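Local coordinates for phenylacetic acid degradation-related protein (Ralstonia eutropha JMP134, PDB 2PIM), which probably hydrolyses fatty acyl-CoA thioesters, as a putative thioesterase of the hot-dog-fold superfamily, at residues S9-G14 and G27-V32; A63-V68 and L88-L93; M71-T76 and C115-E120. All coordinates share one frame; numbering follows the deposited sequence.

Contact 1 of 3, residues S9-G14 and G27-V32; sequences SRMLRG and GVIRAV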
loop_
_atom_site.group_PDB
_atom_site.type_symbol
_atom_site.label_atom_id
_atom_site.label_comp_id
_atom_site.label_asym_id
_atom_site.label_seq_id
_atom_site.Cartn_x
_atom_site.Cartn_y
_atom_site.Cartn_z
ATOM N N SER A 9 6.371 -16.010 -16.853
ATOM C CA SER A 9 5.577 -16.902 -17.689
ATOM C C SER A 9 5.559 -18.321 -17.119
ATOM O O SER A 9 4.580 -19.032 -17.310
ATOM C CB SER A 9 6.030 -16.880 -19.149
ATOM O OG SER A 9 7.362 -17.292 -19.220
ATOM N N ARG A 10 6.616 -18.714 -16.404
ATOM C CA ARG A 10 6.597 -19.953 -15.613
ATOM C C ARG A 10 5.496 -19.893 -14.557
ATOM O O ARG A 10 4.731 -20.834 -14.375
ATOM C CB ARG A 10 7.953 -20.208 -14.942
ATOM C CG ARG A 10 9.025 -20.657 -15.903
ATOM C CD ARG A 10 10.212 -21.238 -15.170
ATOM N NE ARG A 10 10.978 -20.215 -14.458
ATOM C CZ ARG A 10 11.918 -19.454 -15.015
ATOM N NH1 ARG A 10 12.215 -19.571 -16.302
ATOM N NH2 ARG A 10 12.564 -18.557 -14.283
HETATM N N MSE A 11 5.426 -18.775 -13.861
HETATM C CA MSE A 11 4.383 -18.546 -12.870
HETATM C C MSE A 11 2.964 -18.658 -13.465
HETATM O O MSE A 11 2.084 -19.233 -12.846
HETATM C CB MSE A 11 4.591 -17.179 -12.229
HETATM C CG MSE A 11 3.662 -16.877 -11.071
HETATM SE SE MSE A 11 3.370 -14.983 -10.938
HETATM C CE MSE A 11 1.843 -14.854 -12.183
ATOM N N LEU A 12 2.749 -18.116 -14.657
ATOM C CA LEU A 12 1.434 -18.166 -15.304
ATOM C C LEU A 12 0.936 -19.547 -15.655
ATOM O O LEU A 12 -0.261 -19.767 -15.705
ATOM C CB LEU A 12 1.440 -17.399 -16.619
ATOM C CG LEU A 12 1.376 -15.892 -16.561
ATOM C CD1 LEU A 12 1.278 -15.384 -17.990
ATOM C CD2 LEU A 12 0.200 -15.443 -15.744
ATOM N N ARG A 13 1.838 -20.463 -15.953
ATOM C CA ARG A 13 1.437 -21.804 -16.360
ATOM C C ARG A 13 1.620 -22.800 -15.212
ATOM O O ARG A 13 1.689 -24.007 -15.426
ATOM C CB ARG A 13 2.186 -22.230 -17.630
ATOM C CG ARG A 13 3.686 -22.212 -17.509
ATOM C CD ARG A 13 4.357 -22.724 -18.754
ATOM N NE ARG A 13 5.808 -22.780 -18.572
ATOM C CZ ARG A 13 6.699 -21.989 -19.180
ATOM N NH1 ARG A 13 6.335 -21.056 -20.064
ATOM N NH2 ARG A 13 7.991 -22.156 -18.915
ATOM N N GLY A 14 1.672 -22.279 -13.989
ATOM C CA GLY A 14 1.725 -23.104 -12.798
ATOM C C GLY A 14 3.065 -23.753 -12.510
ATOM O O GLY A 14 3.138 -24.631 -11.659
ATOM N N GLY A 27 -5.014 -11.963 -6.129
ATOM C CA GLY A 27 -4.518 -11.530 -7.413
ATOM C C GLY A 27 -4.573 -12.629 -8.454
ATOM O O GLY A 27 -4.091 -13.736 -8.214
ATOM N N VAL A 28 -5.174 -12.333 -9.603
ATOM C CA VAL A 28 -5.270 -13.303 -10.717
ATOM C C VAL A 28 -5.101 -12.542 -11.999
ATOM O O VAL A 28 -5.958 -11.707 -12.364
ATOM C CB VAL A 28 -6.638 -14.043 -10.785
ATOM C CG1 VAL A 28 -6.630 -15.066 -11.875
ATOM C CG2 VAL A 28 -6.975 -14.707 -9.468
ATOM N N ILE A 29 -4.015 -12.864 -12.697
ATOM C CA ILE A 29 -3.656 -12.204 -13.941
ATOM C C ILE A 29 -4.673 -12.588 -14.993
ATOM O O ILE A 29 -4.902 -13.762 -15.246
ATOM C CB ILE A 29 -2.281 -12.668 -14.445
ATOM C CG1 ILE A 29 -1.172 -12.396 -13.419
ATOM C CG2 ILE A 29 -1.970 -12.039 -15.792
ATOM C CD1 ILE A 29 -0.861 -11.024 -13.237
ATOM N N ARG A 30 -5.280 -11.597 -15.630
ATOM C CA ARG A 30 -6.283 -11.874 -16.639
ATOM C C ARG A 30 -5.791 -11.592 -18.068
ATOM O O ARG A 30 -6.341 -12.134 -18.976
ATOM C CB ARG A 30 -7.557 -11.069 -16.340
ATOM C CG ARG A 30 -8.160 -11.342 -14.983
ATOM C CD ARG A 30 -8.482 -12.833 -14.787
ATOM N NE ARG A 30 -9.441 -13.331 -15.771
ATOM C CZ ARG A 30 -10.764 -13.203 -15.668
ATOM N NH1 ARG A 30 -11.291 -12.591 -14.623
ATOM N NH2 ARG A 30 -11.565 -13.734 -16.590
ATOM N N ALA A 31 -4.771 -10.761 -18.265
ATOM C CA ALA A 31 -4.348 -10.360 -19.604
ATOM C C ALA A 31 -2.950 -9.812 -19.583
ATOM O O ALA A 31 -2.548 -9.156 -18.617
ATOM C CB ALA A 31 -5.299 -9.315 -20.177
ATOM N N VAL A 32 -2.190 -10.117 -20.628
ATOM C CA VAL A 32 -0.862 -9.533 -20.808
ATOM C C VAL A 32 -0.667 -9.212 -22.272
ATOM O O VAL A 32 -1.127 -9.939 -23.145
ATOM C CB VAL A 32 0.295 -10.476 -20.398
ATOM C CG1 VAL A 32 1.523 -9.652 -20.016
ATOM C CG2 VAL A 32 -0.094 -11.365 -19.253
#
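Ile-29 meets two consecutive residues at the end of helix 7-12, Met-11 and Leu-12, and is the first residue of segment 27-32 to touch segment 9-14. Its CA-CB bond is directed at the helix, and its two branches share the work. With CG1 beside the backbone N and CG2 anti to it (chi1 -59°), the fork at CB opens toward Leu-12. The methyl Leu-12 CD2 settles into this fork, 3.9 Å from Ile-29 CB and 4.0 Å from Ile-29 CG2. The selenomethionine Met-11 comes in beside it: its chain bends at the selenium (chi3 87°), which brings the terminal methyl CE to 4.1 Å from Ile-29 CG1. Both helix side chains cross Ile-29 at about a right angle, and the contact is wholly apolar. Outside the two segments, Ile-29 also rests on Leu-39 and Ser-41 of the next strand, while Met-11 packs on Val-18 and Pro-19.

Strand 28-33 pairs with strand 38-45 in the antiparallel sheet of the hot-dog fold, and the short N-terminal helix 7-12 packs against this strand. The helix ends in a Schellman motif, with Gly-14 at positive phi as the C-prime residue, its N bonded to Met-11 O at 3.3 Å and Glu-15 N bonded to Arg-10 O.

Next along the strand, Arg-30 turns away from the helix and forms a salt bridge with Asp-42. Arg-30 and Ala-31 both face Glu-40 in a classic beta bulge. After the bulge the CA-CB bond of Val-32 is again directed at the helix, as at Ile-29, although the two positions are three apart, the extra residue of the bulge having shifted the alternation. Val-32 CG2 approaches the other methyl of Leu-12, CD1, at a looser 4.4 Å.

Contact 2 of 3, residues A63-V68 and L88-L93; sequences AMLDDV and LNLSFL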
loop_
_atom_site.group_PDB
_atom_site.type_symbol
_atom_site.label_atom_id
_atom_site.label_comp_id
_atom_site.label_asym_id
_atom_site.label_seq_id
_atom_site.Cartn_x
_atom_site.Cartn_y
_atom_site.Cartn_z
ATOM N N ALA A 63 -1.342 -1.718 -2.367
ATOM C CA ALA A 63 -0.667 -3.016 -2.495
ATOM C C ALA A 63 -1.108 -3.757 -3.749
ATOM O O ALA A 63 -0.330 -4.463 -4.359
ATOM C CB ALA A 63 -0.892 -3.879 -1.223
HETATM N N MSE A 64 -2.354 -3.569 -4.163
HETATM C CA MSE A 64 -2.829 -4.109 -5.456
HETATM C C MSE A 64 -2.199 -3.387 -6.672
HETATM O O MSE A 64 -1.794 -4.025 -7.657
HETATM C CB MSE A 64 -4.333 -3.962 -5.504
HETATM C CG MSE A 64 -5.017 -4.826 -4.507
HETATM SE SE MSE A 64 -6.932 -4.341 -4.292
HETATM C CE MSE A 64 -7.373 -5.433 -2.729
ATOM N N LEU A 65 -2.098 -2.060 -6.569
ATOM C CA LEU A 65 -1.422 -1.238 -7.573
ATOM C C LEU A 65 0.056 -1.579 -7.673
ATOM O O LEU A 65 0.633 -1.634 -8.772
ATOM C CB LEU A 65 -1.665 0.258 -7.291
ATOM C CG LEU A 65 -3.117 0.747 -7.600
ATOM C CD1 LEU A 65 -3.486 2.030 -6.896
ATOM C CD2 LEU A 65 -3.390 0.869 -9.096
ATOM N N ASP A 66 0.669 -1.842 -6.530
ATOM C CA ASP A 66 2.043 -2.285 -6.497
ATOM C C ASP A 66 2.179 -3.601 -7.238
ATOM O O ASP A 66 3.133 -3.791 -8.019
ATOM C CB ASP A 66 2.533 -2.366 -5.034
ATOM C CG ASP A 66 4.045 -2.675 -4.921
ATOM O OD1 ASP A 66 4.855 -2.122 -5.666
ATOM O OD2 ASP A 66 4.431 -3.460 -4.052
ATOM N N ASP A 67 1.247 -4.531 -6.997
ATOM C CA ASP A 67 1.330 -5.849 -7.618
ATOM C C ASP A 67 1.195 -5.760 -9.152
ATOM O O ASP A 67 1.984 -6.331 -9.902
ATOM C CB ASP A 67 0.253 -6.791 -7.074
ATOM C CG ASP A 67 0.351 -8.184 -7.696
ATOM O OD1 ASP A 67 1.268 -8.911 -7.295
ATOM O OD2 ASP A 67 -0.466 -8.544 -8.598
ATOM N N VAL A 68 0.198 -5.029 -9.623
ATOM C CA VAL A 68 -0.083 -5.004 -11.061
ATOM C C VAL A 68 1.059 -4.361 -11.861
ATOM O O VAL A 68 1.482 -4.902 -12.950
ATOM C CB VAL A 68 -1.503 -4.414 -11.369
ATOM C CG1 VAL A 68 -1.560 -2.907 -11.121
ATOM C CG2 VAL A 68 -1.926 -4.776 -12.743
ATOM N N LEU A 88 6.435 4.677 -5.399
ATOM C CA LEU A 88 5.075 4.410 -5.845
ATOM C C LEU A 88 4.183 5.567 -5.342
ATOM O O LEU A 88 4.132 5.820 -4.171
ATOM C CB LEU A 88 4.594 3.095 -5.243
ATOM C CG LEU A 88 3.199 2.535 -5.551
ATOM C CD1 LEU A 88 2.976 2.305 -7.025
ATOM C CD2 LEU A 88 3.019 1.245 -4.801
ATOM N N ASN A 89 3.555 6.304 -6.248
ATOM C CA ASN A 89 2.712 7.402 -5.872
ATOM C C ASN A 89 1.292 6.969 -6.115
ATOM O O ASN A 89 0.957 6.568 -7.229
ATOM C CB ASN A 89 3.034 8.680 -6.676
ATOM C CG ASN A 89 2.177 9.878 -6.229
ATOM O OD1 ASN A 89 1.138 10.140 -6.809
ATOM N ND2 ASN A 89 2.605 10.576 -5.188
ATOM N N LEU A 90 0.466 7.073 -5.083
ATOM C CA LEU A 90 -0.897 6.568 -5.092
ATOM C C LEU A 90 -1.862 7.722 -4.955
ATOM O O LEU A 90 -1.652 8.573 -4.134
ATOM C CB LEU A 90 -1.131 5.662 -3.879
ATOM C CG LEU A 90 -0.202 4.466 -3.794
ATOM C CD1 LEU A 90 -0.425 3.768 -2.441
ATOM C CD2 LEU A 90 -0.369 3.504 -4.966
ATOM N N SER A 91 -2.900 7.729 -5.788
ATOM C CA SER A 91 -3.944 8.713 -5.750
ATOM C C SER A 91 -5.205 7.919 -5.539
ATOM O O SER A 91 -5.463 6.920 -6.251
ATOM C CB SER A 91 -4.035 9.519 -7.071
ATOM O OG SER A 91 -2.833 10.209 -7.360
ATOM N N PHE A 92 -5.991 8.397 -4.582
ATOM C CA PHE A 92 -7.214 7.768 -4.144
ATOM C C PHE A 92 -8.354 8.659 -4.577
ATOM O O PHE A 92 -8.445 9.782 -4.132
ATOM C CB PHE A 92 -7.224 7.617 -2.610
ATOM C CG PHE A 92 -6.039 6.863 -2.084
ATOM C CD1 PHE A 92 -5.837 5.548 -2.457
ATOM C CD2 PHE A 92 -5.108 7.471 -1.252
ATOM C CE1 PHE A 92 -4.733 4.848 -2.028
ATOM C CE2 PHE A 92 -3.998 6.754 -0.791
ATOM C CZ PHE A 92 -3.810 5.446 -1.197
ATOM N N LEU A 93 -9.214 8.115 -5.425
ATOM C CA LEU A 93 -10.111 8.868 -6.243
ATOM C C LEU A 93 -11.522 8.687 -5.739
ATOM O O LEU A 93 -12.261 9.665 -5.600
ATOM C CB LEU A 93 -9.990 8.339 -7.671
ATOM C CG LEU A 93 -9.085 9.063 -8.694
ATOM C CD1 LEU A 93 -7.760 9.459 -8.182
ATOM C CD2 LEU A 93 -8.922 8.213 -9.935
#
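Leu-88 and Leu-65 have the most surface buried here, one on each segment, and each meets a different partner. Leu-88 points from strand 84-92 at helix 58-75 and uses a single methyl, CD2, which lies 3.7 Å from Asp-66 CB. Its CG, anti to the backbone N (chi1 -179°), carries this methyl out from the strand to the base of the aspartate. Leu-88 CD2 is also 3.9 Å from Asp-66 OD1, and a leucine thus covers part of a buried carboxylate. The other carboxylate oxygen of Asp-66, OD2, accepts a hydrogen bond from the backbone N of Gly-59 of the second subunit, and that bond helps fix the rotation of the group.

One residue earlier on the helix, Leu-65 points at the strand and slides past Leu-90 in the opposite direction. Leu-90 CD2 is the touching atom, 4.0 Å from Leu-65 CD1 and 4.2 Å from Leu-65 CB, so it lies along the flank of the leucine. Leu-65 also packs on Ala-129 and Ala-131 of strand 126-136, and Leu-88 shares Ala-131; small residues on the neighbouring strand thus receive both leucines.

Residues 88-91 also pair antiparallel with a strand of the second subunit, continuing the sheet across the interface, and Asn-89 OD1 is hydrogen-bonded to Asn-87 ND2 of that subunit. A long helix wrapped by a curved antiparallel sheet that runs on into a second subunit is the arrangement of the hot-dog fold dimer.

Contact 3 of 3, residues M71-T76 and C115-E120; sequences MLVTAT and CNVVGE
The axes of helix 71-75 and strand 115-120 come within 9.7 Å of each other, with their N-to-C directions at 137°. The helix is the C-terminal part of the central helix 58-75, the sausage of the hot-dog fold, lying against the sheet that wraps it. Val-73 carries the largest share of the helix side. Val-73 CG2, beside the backbone N, meets Val-117 CG2 at 3.4 Å, tighter than usual van der Waals contact, and the two side chains pass at a slant. Val-73 CG2 also touches Cys-115 CB at 4.2 Å, so it spans two residues that face the helix from alternate positions of the strand. One residue earlier, Leu-72 meets the other branch of Val-117: its CG, anti to the backbone N (chi1 171°), puts CD2 4.0 Å from Val-117 CG1, the two side chains sliding past in opposite directions. Leu-72 also packs on Ala-105 and Leu-107 of strand 99-107, and Val-73 on Cys-135 of strand 126-136. Near the end of the helix, Val-73 O accepts two bonds from Thr-76: one from its N, and one from OG1 at 2.7 Å that lies in the carbonyl plane on a lone pair.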
loop_
_atom_site.group_PDB
_atom_site.type_symbol
_atom_site.label_atom_id
_atom_site.label_comp_id
_atom_site.label_asym_id
_atom_site.label_seq_id
_atom_site.Cartn_x
_atom_site.Cartn_y
_atom_site.Cartn_z
HETATM N N MSE A 71 4.231 -6.561 -11.601
HETATM C CA MSE A 71 3.993 -7.766 -12.427
HETATM C C MSE A 71 4.259 -7.460 -13.891
HETATM O O MSE A 71 4.962 -8.216 -14.614
HETATM C CB MSE A 71 2.557 -8.312 -12.279
HETATM C CG MSE A 71 2.311 -9.294 -11.111
HETATM SE SE MSE A 71 3.632 -10.760 -11.002
HETATM C CE MSE A 71 5.003 -9.887 -9.765
ATOM N N LEU A 72 3.696 -6.354 -14.343
ATOM C CA LEU A 72 3.926 -5.932 -15.734
ATOM C C LEU A 72 5.451 -5.798 -16.031
ATOM O O LEU A 72 5.956 -6.364 -16.999
ATOM C CB LEU A 72 3.156 -4.653 -16.044
ATOM C CG LEU A 72 3.540 -4.054 -17.410
ATOM C CD1 LEU A 72 3.453 -5.055 -18.553
ATOM C CD2 LEU A 72 2.672 -2.872 -17.647
ATOM N N VAL A 73 6.178 -5.115 -15.145
ATOM C CA VAL A 73 7.616 -4.944 -15.332
ATOM C C VAL A 73 8.297 -6.275 -15.402
ATOM O O VAL A 73 9.098 -6.497 -16.300
ATOM C CB VAL A 73 8.289 -4.099 -14.230
ATOM C CG1 VAL A 73 9.785 -4.005 -14.471
ATOM C CG2 VAL A 73 7.669 -2.717 -14.179
ATOM N N THR A 74 7.967 -7.165 -14.461
ATOM C CA THR A 74 8.559 -8.531 -14.400
ATOM C C THR A 74 8.309 -9.341 -15.653
ATOM O O THR A 74 9.214 -10.028 -16.175
ATOM C CB THR A 74 8.045 -9.274 -13.132
ATOM O OG1 THR A 74 8.418 -8.499 -11.996
ATOM C CG2 THR A 74 8.659 -10.653 -12.984
ATOM N N ALA A 75 7.086 -9.259 -16.155
ATOM C CA ALA A 75 6.744 -9.890 -17.429
ATOM C C ALA A 75 7.711 -9.580 -18.574
ATOM O O ALA A 75 7.897 -10.424 -19.453
ATOM C CB ALA A 75 5.343 -9.521 -17.830
ATOM N N THR A 76 8.310 -8.381 -18.570
ATOM C CA THR A 76 9.233 -7.951 -19.635
ATOM C C THR A 76 10.692 -8.401 -19.422
ATOM O O THR A 76 11.498 -8.286 -20.329
ATOM C CB THR A 76 9.192 -6.401 -19.903
ATOM O OG1 THR A 76 9.800 -5.669 -18.824
ATOM C CG2 THR A 76 7.792 -5.929 -20.077
ATOM N N CYS A 115 11.964 1.616 -15.384
ATOM C CA CYS A 115 10.679 1.529 -16.048
ATOM C C CYS A 115 9.718 2.415 -15.285
ATOM O O CYS A 115 9.705 2.405 -14.075
ATOM C CB CYS A 115 10.138 0.091 -16.066
ATOM S SG CYS A 115 11.113 -0.956 -17.161
ATOM N N ASN A 116 8.955 3.196 -16.021
ATOM C CA ASN A 116 7.905 4.024 -15.483
ATOM C C ASN A 116 6.600 3.366 -15.868
ATOM O O ASN A 116 6.335 3.134 -17.044
ATOM C CB ASN A 116 8.033 5.424 -16.051
ATOM C CG ASN A 116 9.403 6.043 -15.771
ATOM O OD1 ASN A 116 9.648 6.581 -14.679
ATOM N ND2 ASN A 116 10.297 5.968 -16.746
ATOM N N VAL A 117 5.813 3.008 -14.862
ATOM C CA VAL A 117 4.598 2.222 -15.047
ATOM C C VAL A 117 3.449 3.025 -14.486
ATOM O O VAL A 117 3.635 3.709 -13.505
ATOM C CB VAL A 117 4.658 0.899 -14.257
ATOM C CG1 VAL A 117 3.662 -0.119 -14.863
ATOM C CG2 VAL A 117 6.053 0.318 -14.239
ATOM N N VAL A 118 2.276 2.969 -15.108
ATOM C CA VAL A 118 1.078 3.528 -14.499
ATOM C C VAL A 118 0.105 2.370 -14.240
ATOM O O VAL A 118 0.055 1.406 -15.001
ATOM C CB VAL A 118 0.391 4.626 -15.350
ATOM C CG1 VAL A 118 1.412 5.705 -15.765
ATOM C CG2 VAL A 118 -0.210 4.046 -16.557
ATOM N N GLY A 119 -0.612 2.467 -13.135
ATOM C CA GLY A 119 -1.593 1.495 -12.749
ATOM C C GLY A 119 -2.905 2.209 -12.462
ATOM O O GLY A 119 -2.888 3.347 -12.038
ATOM N N GLU A 120 -4.025 1.536 -12.752
ATOM C CA GLU A 120 -5.376 2.019 -12.437
ATOM C C GLU A 120 -6.124 0.863 -11.791
ATOM O O GLU A 120 -5.917 -0.288 -12.142
ATOM C CB GLU A 120 -6.063 2.462 -13.703
ATOM C CG GLU A 120 -5.322 3.637 -14.349
ATOM C CD GLU A 120 -5.808 4.019 -15.752
ATOM O OE1 GLU A 120 -6.636 3.250 -16.327
ATOM O OE2 GLU A 120 -5.349 5.099 -16.253
#

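In the fold
From the N terminus, contact 1 closes first: a short loop, half of it helical, brings strand 28-33 back to helix 7-12. Contacts 2 and 3 then open one after the other along helix 58-75. Contact 2 closes when strand 84-92 returns to the helix, contact 3 later with strand 114-123, so the two cross. They touch where Leu-65 CD2 packs on the backbone of Gly-119 and Glu-120. Contact 1 lies in series before both, but meets contact 3 through Met-71, whose CG and selenium lie against Ile-29 and Met-11. Together they join the N-terminal helix, the central helix and three strands of one sheet.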